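Long-range contact in Lmo2812 protein (Listeria monocytogenes EGD-e, PDB 5ZQA), which is a penicillin-binding protein that probably acts as a serine-type D-Ala-D-Ala carboxypeptidase in remodelling the peptidoglycan of the cell wall: residues 56-68 against 225-238. Residues are numbered along the deposited sequence; the frame is centred on the assembly and turned at random.
Sequences KVMPIASLSKLMT and LKTGFTDEAGYCFI
Leu63 and Leu66 press their branched ends onto strand 222-230 and its neighbour 236-243, and this is where the packing is tightest. Leu63 straddles the strand pair: CD2 rests against the backbone, 3.3 Å from Lys226 O, while CD1 reaches Cys236 CB and Ile238 CD1. One turn on, Leu66 CD1 lies 3.7 Å from Ile238 CD1 and also meets Leu225 CD2; its CD2 packs on Lys226 CB. A classic beta bulge, with Leu225 N and Lys226 N both donating to Ile238 O, lets consecutive residues of one strand reach Leu66.

The end at Pro59 and Ala61 is looser. Ala61 CB touches Thr230 CG2 at 4.0 Å, and Pro59 CB meets Ala233 CB at 3.9 Å. Water joins the backbones here: one molecule donates to Pro59 O and Ala233 O, and another accepts from Ser62 N and, at 2.8 Å, from Phe229 N. Exposed Phe229 and Glu232 border this side.

On the flank of the leucine packing, Lys226 bends at chi2 and chi4 (76° and 73°), which curls its amine back to Thr227 O; it sits 27° out of the carbonyl plane and also bonds Ser122 OG. Lys65 crosses it obliquely, CD 3.7 Å from Lys226 CE, and donates through NZ to Ser62 OG at 2.7 Å, with Asn124 OD1 and Ser162 O also receiving from that amine. The arrangement fits the SxxK (Ser62, Lys65) and KTG (Lys226 to Gly228) motifs of penicillin-binding proteins: Ser62, the predicted acylating serine, is gripped by Lys65 and Ser122 beside Lys226, predicted to bind substrate, a network consistent with activating its hydroxyl for attack.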
ATOM      1  N   LYS A  56      -0.643  17.707   4.953  1.00 14.48           N
ATOM      2  CA  LYS A  56      -1.858  17.890   4.174  1.00 14.85           C
ATOM      3  C   LYS A  56      -2.663  16.593   4.069  1.00 14.27           C
ATOM      4  O   LYS A  56      -2.130  15.537   3.729  1.00 11.84           O
ATOM      5  CB  LYS A  56      -1.522  18.408   2.773  1.00 14.58           C
ATOM      6  CG  LYS A  56      -2.750  18.615   1.890  1.00 15.89           C
ATOM      7  CD  LYS A  56      -2.413  19.294   0.577  1.00 18.47           C
ATOM      8  CE  LYS A  56      -3.681  19.525  -0.237  1.00 27.24           C
ATOM      9  NZ  LYS A  56      -3.401  20.063  -1.593  1.00 32.09           N
ATOM     10  N   VAL A  57      -3.953  16.673   4.364  1.00 11.13           N
ATOM     11  CA  VAL A  57      -4.828  15.512   4.235  1.00 11.15           C
ATOM     12  C   VAL A  57      -5.115  15.214   2.759  1.00 13.26           C
ATOM     13  O   VAL A  57      -5.587  16.078   2.013  1.00 14.45           O
ATOM     14  CB  VAL A  57      -6.139  15.725   4.998  1.00 10.86           C
ATOM     15  CG1 VAL A  57      -7.073  14.528   4.819  1.00 15.89           C
ATOM     16  CG2 VAL A  57      -5.843  15.956   6.475  1.00 13.34           C
ATOM     17  N   MET A  58      -4.819  13.983   2.352  1.00 10.18           N
ATOM     18  CA  MET A  58      -4.878  13.562   0.955  1.00 10.78           C
ATOM     19  C   MET A  58      -5.614  12.243   0.806  1.00 10.26           C
ATOM     20  O   MET A  58      -5.468  11.365   1.650  1.00  9.78           O
ATOM     21  CB  MET A  58      -3.464  13.386   0.383  1.00 13.08           C
ATOM     22  CG  MET A  58      -2.575  14.604   0.480  1.00 13.82           C
ATOM     23  SD  MET A  58      -3.035  15.852  -0.733  1.00 15.63           S
ATOM     24  CE  MET A  58      -2.308  15.147  -2.222  1.00 14.37           C
ATOM     25  N   PRO A  59      -6.384  12.078  -0.281  1.00  8.82           N
ATOM     26  CA  PRO A  59      -6.935  10.755  -0.607  1.00 10.31           C
ATOM     27  C   PRO A  59      -5.822   9.758  -0.903  1.00 10.35           C
ATOM     28  O   PRO A  59      -4.843  10.090  -1.588  1.00 10.49           O
ATOM     29  CB  PRO A  59      -7.774  11.009  -1.866  1.00 13.39           C
ATOM     30  CG  PRO A  59      -7.959  12.481  -1.932  1.00 16.93           C
ATOM     31  CD  PRO A  59      -6.770  13.102  -1.266  1.00 13.80           C
ATOM     32  N   ILE A  60      -5.957   8.539  -0.394  1.00  8.20           N
ATOM     33  CA  ILE A  60      -4.875   7.567  -0.536  1.00  9.83           C
ATOM     34  C   ILE A  60      -5.236   6.305  -1.308  1.00  9.72           C
ATOM     35  O   ILE A  60      -4.341   5.518  -1.629  1.00  9.97           O
ATOM     36  CB  ILE A  60      -4.314   7.138   0.836  1.00  9.56           C
ATOM     37  CG1 ILE A  60      -5.394   6.436   1.681  1.00  9.21           C
ATOM     38  CG2 ILE A  60      -3.688   8.343   1.541  1.00 10.11           C
ATOM     39  CD1 ILE A  60      -4.834   5.728   2.931  1.00  9.37           C
ATOM     40  N   ALA A  61      -6.523   6.109  -1.594  1.00  9.51           N
ATOM     41  CA  ALA A  61      -6.971   5.023  -2.473  1.00  9.50           C
ATOM     42  C   ALA A  61      -6.376   3.662  -2.068  1.00  9.61           C
ATOM     43  O   ALA A  61      -6.440   3.290  -0.898  1.00  9.24           O
ATOM     44  CB  ALA A  61      -6.632   5.365  -3.918  1.00 11.41           C
ATOM     45  N   SER A  62      -5.781   2.940  -3.015  1.00  9.96           N
ATOM     46  CA  SER A  62      -5.264   1.595  -2.739  1.00  8.25           C
ATOM     47  C   SER A  62      -4.087   1.530  -1.762  1.00  8.64           C
ATOM     48  O   SER A  62      -3.678   0.434  -1.370  1.00  8.43           O
ATOM     49  CB  SER A  62      -4.852   0.909  -4.044  1.00 11.43           C
ATOM     50  OG  SER A  62      -6.000   0.437  -4.741  1.00 14.97           O
ATOM     51  N   LEU A  63      -3.541   2.670  -1.357  1.00  7.20           N
ATOM     52  CA  LEU A  63      -2.518   2.613  -0.305  1.00  8.15           C
ATOM     53  C   LEU A  63      -3.161   2.044   0.958  1.00  7.67           C
ATOM     54  O   LEU A  63      -2.468   1.503   1.824  1.00  9.33           O
ATOM     55  CB  LEU A  63      -1.887   3.982  -0.039  1.00  8.32           C
ATOM     56  CG  LEU A  63      -1.188   4.642  -1.242  1.00  6.97           C
ATOM     57  CD1 LEU A  63      -0.599   5.986  -0.837  1.00  9.55           C
ATOM     58  CD2 LEU A  63      -0.112   3.728  -1.815  1.00 10.90           C
ATOM     59  N   SER A  64      -4.494   2.132   1.038  1.00  7.52           N
ATOM     60  CA  SER A  64      -5.253   1.509   2.124  1.00  6.99           C
ATOM     61  C   SER A  64      -4.962   0.025   2.279  1.00  7.74           C
ATOM     62  O   SER A  64      -5.074  -0.528   3.388  1.00  8.00           O
ATOM     63  CB  SER A  64      -6.758   1.668   1.896  1.00  9.79           C
ATOM     64  OG  SER A  64      -7.142   3.027   1.854  1.00  9.22           O
ATOM     65  N   LYS A  65      -4.599  -0.626   1.177  1.00  7.51           N
ATOM     66  CA  LYS A  65      -4.322  -2.055   1.216  1.00  8.77           C
ATOM     67  C   LYS A  65      -3.141  -2.421   2.109  1.00  7.37           C
ATOM     68  O   LYS A  65      -3.022  -3.576   2.523  1.00  8.66           O
ATOM     69  CB  LYS A  65      -4.087  -2.578  -0.198  1.00  8.30           C
ATOM     70  CG  LYS A  65      -5.338  -2.524  -1.072  1.00  9.00           C
ATOM     71  CD  LYS A  65      -5.010  -2.917  -2.499  1.00 10.44           C
ATOM     72  CE  LYS A  65      -6.276  -3.129  -3.332  1.00 11.83           C
ATOM     73  NZ  LYS A  65      -6.904  -1.840  -3.676  1.00 12.82           N
ATOM     74  N   LEU A  66      -2.290  -1.452   2.441  1.00  8.22           N
ATOM     75  CA  LEU A  66      -1.203  -1.734   3.379  1.00  7.52           C
ATOM     76  C   LEU A  66      -1.751  -2.004   4.778  1.00  8.70           C
ATOM     77  O   LEU A  66      -1.198  -2.820   5.511  1.00  7.84           O
ATOM     78  CB  LEU A  66      -0.195  -0.586   3.422  1.00  8.67           C
ATOM     79  CG  LEU A  66       0.596  -0.432   2.113  1.00  9.52           C
ATOM     80  CD1 LEU A  66       1.496   0.784   2.158  1.00 13.54           C
ATOM     81  CD2 LEU A  66       1.431  -1.681   1.813  1.00 11.24           C
ATOM     82  N   MET A  67      -2.843  -1.335   5.147  1.00  8.20           N
ATOM     83  CA  MET A  67      -3.426  -1.596   6.459  1.00  8.04           C
ATOM     84  C   MET A  67      -4.145  -2.937   6.441  1.00  7.89           C
ATOM     85  O   MET A  67      -4.072  -3.698   7.410  1.00  8.63           O
ATOM     86  CB  MET A  67      -4.396  -0.491   6.886  1.00  8.26           C
ATOM     87  CG  MET A  67      -5.123  -0.816   8.202  1.00  8.19           C
ATOM     88  SD  MET A  67      -4.021  -1.054   9.614  1.00 10.27           S
ATOM     89  CE  MET A  67      -3.724   0.647  10.099  1.00 10.91           C
ATOM     90  N   THR A  68      -4.830  -3.237   5.341  1.00  8.76           N
ATOM     91  CA  THR A  68      -5.442  -4.552   5.212  1.00  7.95           C
ATOM     92  C   THR A  68      -4.373  -5.651   5.272  1.00  8.57           C
ATOM     93  O   THR A  68      -4.570  -6.648   5.960  1.00  8.65           O
ATOM     94  CB  THR A  68      -6.269  -4.644   3.921  1.00  7.17           C
ATOM     95  OG1 THR A  68      -7.223  -3.571   3.937  1.00  9.44           O
ATOM     96  CG2 THR A  68      -7.024  -5.989   3.804  1.00  9.10           C
ATOM     97  N   LEU A 225       6.880  -0.246  -2.158  1.00  8.10           N
ATOM     98  CA  LEU A 225       5.914  -0.968  -1.351  1.00  8.72           C
ATOM     99  C   LEU A 225       4.511  -1.069  -1.981  1.00  8.15           C
ATOM    100  O   LEU A 225       3.922  -2.141  -2.010  1.00  9.27           O
ATOM    101  CB  LEU A 225       5.809  -0.291   0.020  1.00 10.94           C
ATOM    102  CG  LEU A 225       5.172  -1.039   1.184  1.00 12.73           C
ATOM    103  CD1 LEU A 225       5.892  -2.358   1.454  1.00 10.97           C
ATOM    104  CD2 LEU A 225       5.211  -0.159   2.426  1.00 11.36           C
ATOM    105  N   LYS A 226       3.948   0.046  -2.436  1.00  6.70           N
ATOM    106  CA  LYS A 226       2.561   0.012  -2.917  1.00  8.13           C
ATOM    107  C   LYS A 226       2.175   1.239  -3.728  1.00  7.38           C
ATOM    108  O   LYS A 226       2.469   2.363  -3.329  1.00  8.56           O
ATOM    109  CB  LYS A 226       1.591  -0.116  -1.730  1.00  9.09           C
ATOM    110  CG  LYS A 226       0.118  -0.334  -2.127  1.00  9.02           C
ATOM    111  CD  LYS A 226      -0.145  -1.763  -2.590  1.00 10.23           C
ATOM    112  CE  LYS A 226      -1.503  -1.893  -3.261  1.00 10.45           C
ATOM    113  NZ  LYS A 226      -1.524  -1.269  -4.628  1.00 10.00           N
ATOM    114  N   THR A 227       1.466   1.013  -4.829  1.00  8.40           N
ATOM    115  CA  THR A 227       0.897   2.075  -5.662  1.00  9.11           C
ATOM    116  C   THR A 227      -0.547   2.387  -5.305  1.00  8.75           C
ATOM    117  O   THR A 227      -1.223   1.590  -4.649  1.00  9.29           O
ATOM    118  CB  THR A 227       0.902   1.687  -7.150  1.00  9.01           C
ATOM    119  OG1 THR A 227       0.158   0.472  -7.317  1.00  9.97           O
ATOM    120  CG2 THR A 227       2.311   1.472  -7.665  1.00 11.88           C
ATOM    121  N   GLY A 228      -1.025   3.537  -5.771  1.00  7.96           N
ATOM    122  CA  GLY A 228      -2.446   3.851  -5.741  1.00  9.62           C
ATOM    123  C   GLY A 228      -2.786   4.756  -6.908  1.00 12.59           C
ATOM    124  O   GLY A 228      -1.922   5.498  -7.381  1.00 12.18           O
ATOM    125  N   PHE A 229      -4.025   4.686  -7.389  1.00 11.05           N
ATOM    126  CA  PHE A 229      -4.504   5.643  -8.380  1.00 12.35           C
ATOM    127  C   PHE A 229      -6.014   5.748  -8.430  1.00 14.18           C
ATOM    128  O   PHE A 229      -6.697   4.739  -8.579  1.00 14.63           O
ATOM    129  CB  PHE A 229      -4.035   5.302  -9.794  1.00 11.96           C
ATOM    130  CG  PHE A 229      -4.786   6.071 -10.845  1.00 14.87           C
ATOM    131  CD1 PHE A 229      -4.589   7.436 -10.976  1.00 15.66           C
ATOM    132  CD2 PHE A 229      -5.731   5.452 -11.643  1.00 17.77           C
ATOM    133  CE1 PHE A 229      -5.293   8.163 -11.916  1.00 15.36           C
ATOM    134  CE2 PHE A 229      -6.437   6.172 -12.586  1.00 18.64           C
ATOM    135  CZ  PHE A 229      -6.218   7.528 -12.720  1.00 18.12           C
ATOM    136  N   THR A 230      -6.508   6.978  -8.300  1.00 12.62           N
ATOM    137  CA  THR A 230      -7.834   7.388  -8.771  1.00 12.67           C
ATOM    138  C   THR A 230      -7.703   8.787  -9.358  1.00 12.79           C
ATOM    139  O   THR A 230      -6.689   9.447  -9.165  1.00 13.65           O
ATOM    140  CB  THR A 230      -8.889   7.443  -7.660  1.00 15.02           C
ATOM    141  OG1 THR A 230      -8.492   8.409  -6.679  1.00 14.69           O
ATOM    142  CG2 THR A 230      -9.082   6.088  -7.009  1.00 17.65           C
ATOM    143  N   ASP A 231      -8.733   9.255 -10.053  1.00 16.11           N
ATOM    144  CA  ASP A 231      -8.704  10.625 -10.557  1.00 15.97           C
ATOM    145  C   ASP A 231      -8.493  11.622  -9.415  1.00 17.18           C
ATOM    146  O   ASP A 231      -7.708  12.556  -9.537  1.00 20.49           O
ATOM    147  CB  ASP A 231      -9.994  10.948 -11.317  1.00 22.58           C
ATOM    148  CG  ASP A 231     -10.077  10.230 -12.650  1.00 27.43           C
ATOM    149  OD1 ASP A 231      -9.020  10.018 -13.283  1.00 24.71           O
ATOM    150  OD2 ASP A 231     -11.200   9.872 -13.069  1.00 37.92           O
ATOM    151  N   GLU A 232      -9.172  11.379  -8.298  1.00 18.44           N
ATOM    152  CA  GLU A 232      -9.133  12.254  -7.130  1.00 19.23           C
ATOM    153  C   GLU A 232      -7.788  12.200  -6.394  1.00 19.37           C
ATOM    154  O   GLU A 232      -7.254  13.235  -5.993  1.00 18.83           O
ATOM    155  CB  GLU A 232     -10.270  11.889  -6.167  1.00 24.61           C
ATOM    156  CG  GLU A 232     -11.672  11.898  -6.787  1.00 27.78           C
ATOM    157  CD  GLU A 232     -11.980  10.656  -7.628  1.00 32.30           C
ATOM    158  OE1 GLU A 232     -11.695   9.525  -7.180  1.00 33.40           O
ATOM    159  OE2 GLU A 232     -12.515  10.816  -8.747  1.00 44.52           O
ATOM    160  N   ALA A 233      -7.247  10.997  -6.220  1.00 14.70           N
ATOM    161  CA  ALA A 233      -5.988  10.821  -5.495  1.00 11.03           C
ATOM    162  C   ALA A 233      -4.766  11.076  -6.367  1.00 11.39           C
ATOM    163  O   ALA A 233      -3.656  11.234  -5.856  1.00 12.01           O
ATOM    164  CB  ALA A 233      -5.906   9.398  -4.912  1.00 12.40           C
ATOM    165  N   GLY A 234      -4.967  11.092  -7.678  1.00 12.59           N
ATOM    166  CA  GLY A 234      -3.860  11.106  -8.616  1.00 12.41           C
ATOM    167  C   GLY A 234      -3.018   9.847  -8.495  1.00 11.93           C
ATOM    168  O   GLY A 234      -3.435   8.850  -7.880  1.00 11.37           O
ATOM    169  N   TYR A 235      -1.827   9.879  -9.080  1.00 10.35           N
ATOM    170  CA  TYR A 235      -0.950   8.712  -9.069  1.00  9.91           C
ATOM    171  C   TYR A 235      -0.061   8.725  -7.833  1.00 10.55           C
ATOM    172  O   TYR A 235       0.673   9.682  -7.590  1.00  8.86           O
ATOM    173  CB  TYR A 235      -0.112   8.669 -10.356  1.00 10.42           C
ATOM    174  CG  TYR A 235      -0.951   8.339 -11.573  1.00 10.48           C
ATOM    175  CD1 TYR A 235      -1.579   9.345 -12.300  1.00 11.61           C
ATOM    176  CD2 TYR A 235      -1.132   7.021 -11.973  1.00 14.02           C
ATOM    177  CE1 TYR A 235      -2.363   9.043 -13.408  1.00 14.28           C
ATOM    178  CE2 TYR A 235      -1.909   6.709 -13.077  1.00 12.42           C
ATOM    179  CZ  TYR A 235      -2.517   7.726 -13.789  1.00 14.99           C
ATOM    180  OH  TYR A 235      -3.294   7.430 -14.892  1.00 18.82           O
ATOM    181  N   CYS A 236      -0.143   7.650  -7.055  1.00  8.63           N
ATOM    182  CA  CYS A 236       0.483   7.589  -5.741  1.00  9.10           C
ATOM    183  C   CYS A 236       1.440   6.419  -5.636  1.00  7.60           C
ATOM    184  O   CYS A 236       1.249   5.397  -6.279  1.00  8.47           O
ATOM    185  CB  CYS A 236      -0.582   7.465  -4.649  1.00  8.50           C
ATOM    186  SG  CYS A 236      -1.806   8.814  -4.618  1.00 10.50           S
ATOM    187  N   PHE A 237       2.467   6.556  -4.803  1.00  6.94           N
ATOM    188  CA  PHE A 237       3.374   5.436  -4.564  1.00  8.37           C
ATOM    189  C   PHE A 237       4.094   5.590  -3.241  1.00  7.03           C
ATOM    190  O   PHE A 237       4.653   6.649  -2.953  1.00  8.25           O
ATOM    191  CB  PHE A 237       4.407   5.306  -5.700  1.00  7.44           C
ATOM    192  CG  PHE A 237       5.325   4.112  -5.556  1.00  7.70           C
ATOM    193  CD1 PHE A 237       4.812   2.825  -5.554  1.00  8.68           C
ATOM    194  CD2 PHE A 237       6.696   4.276  -5.426  1.00  9.45           C
ATOM    195  CE1 PHE A 237       5.650   1.716  -5.426  1.00  9.50           C
ATOM    196  CE2 PHE A 237       7.538   3.167  -5.299  1.00  8.75           C
ATOM    197  CZ  PHE A 237       7.014   1.900  -5.292  1.00 10.16           C
ATOM    198  N   ILE A 238       4.082   4.525  -2.443  1.00  7.45           N
ATOM    199  CA  ILE A 238       4.947   4.413  -1.276  1.00  7.27           C
ATOM    200  C   ILE A 238       6.094   3.495  -1.665  1.00  7.44           C
ATOM    201  O   ILE A 238       5.876   2.340  -2.027  1.00  8.36           O
ATOM    202  CB  ILE A 238       4.207   3.867  -0.042  1.00  7.84           C
ATOM    203  CG1 ILE A 238       3.137   4.864   0.396  1.00  7.96           C
ATOM    204  CG2 ILE A 238       5.187   3.646   1.124  1.00  7.21           C
ATOM    205  CD1 ILE A 238       2.235   4.374   1.527  1.00  8.70           C
TER
HETATM  206  O   HOH W   1      -3.709  12.040  -3.155  1.00 12.40           O
HETATM  207  O   HOH W   2      -5.907   2.999  -6.093  1.00 13.96           O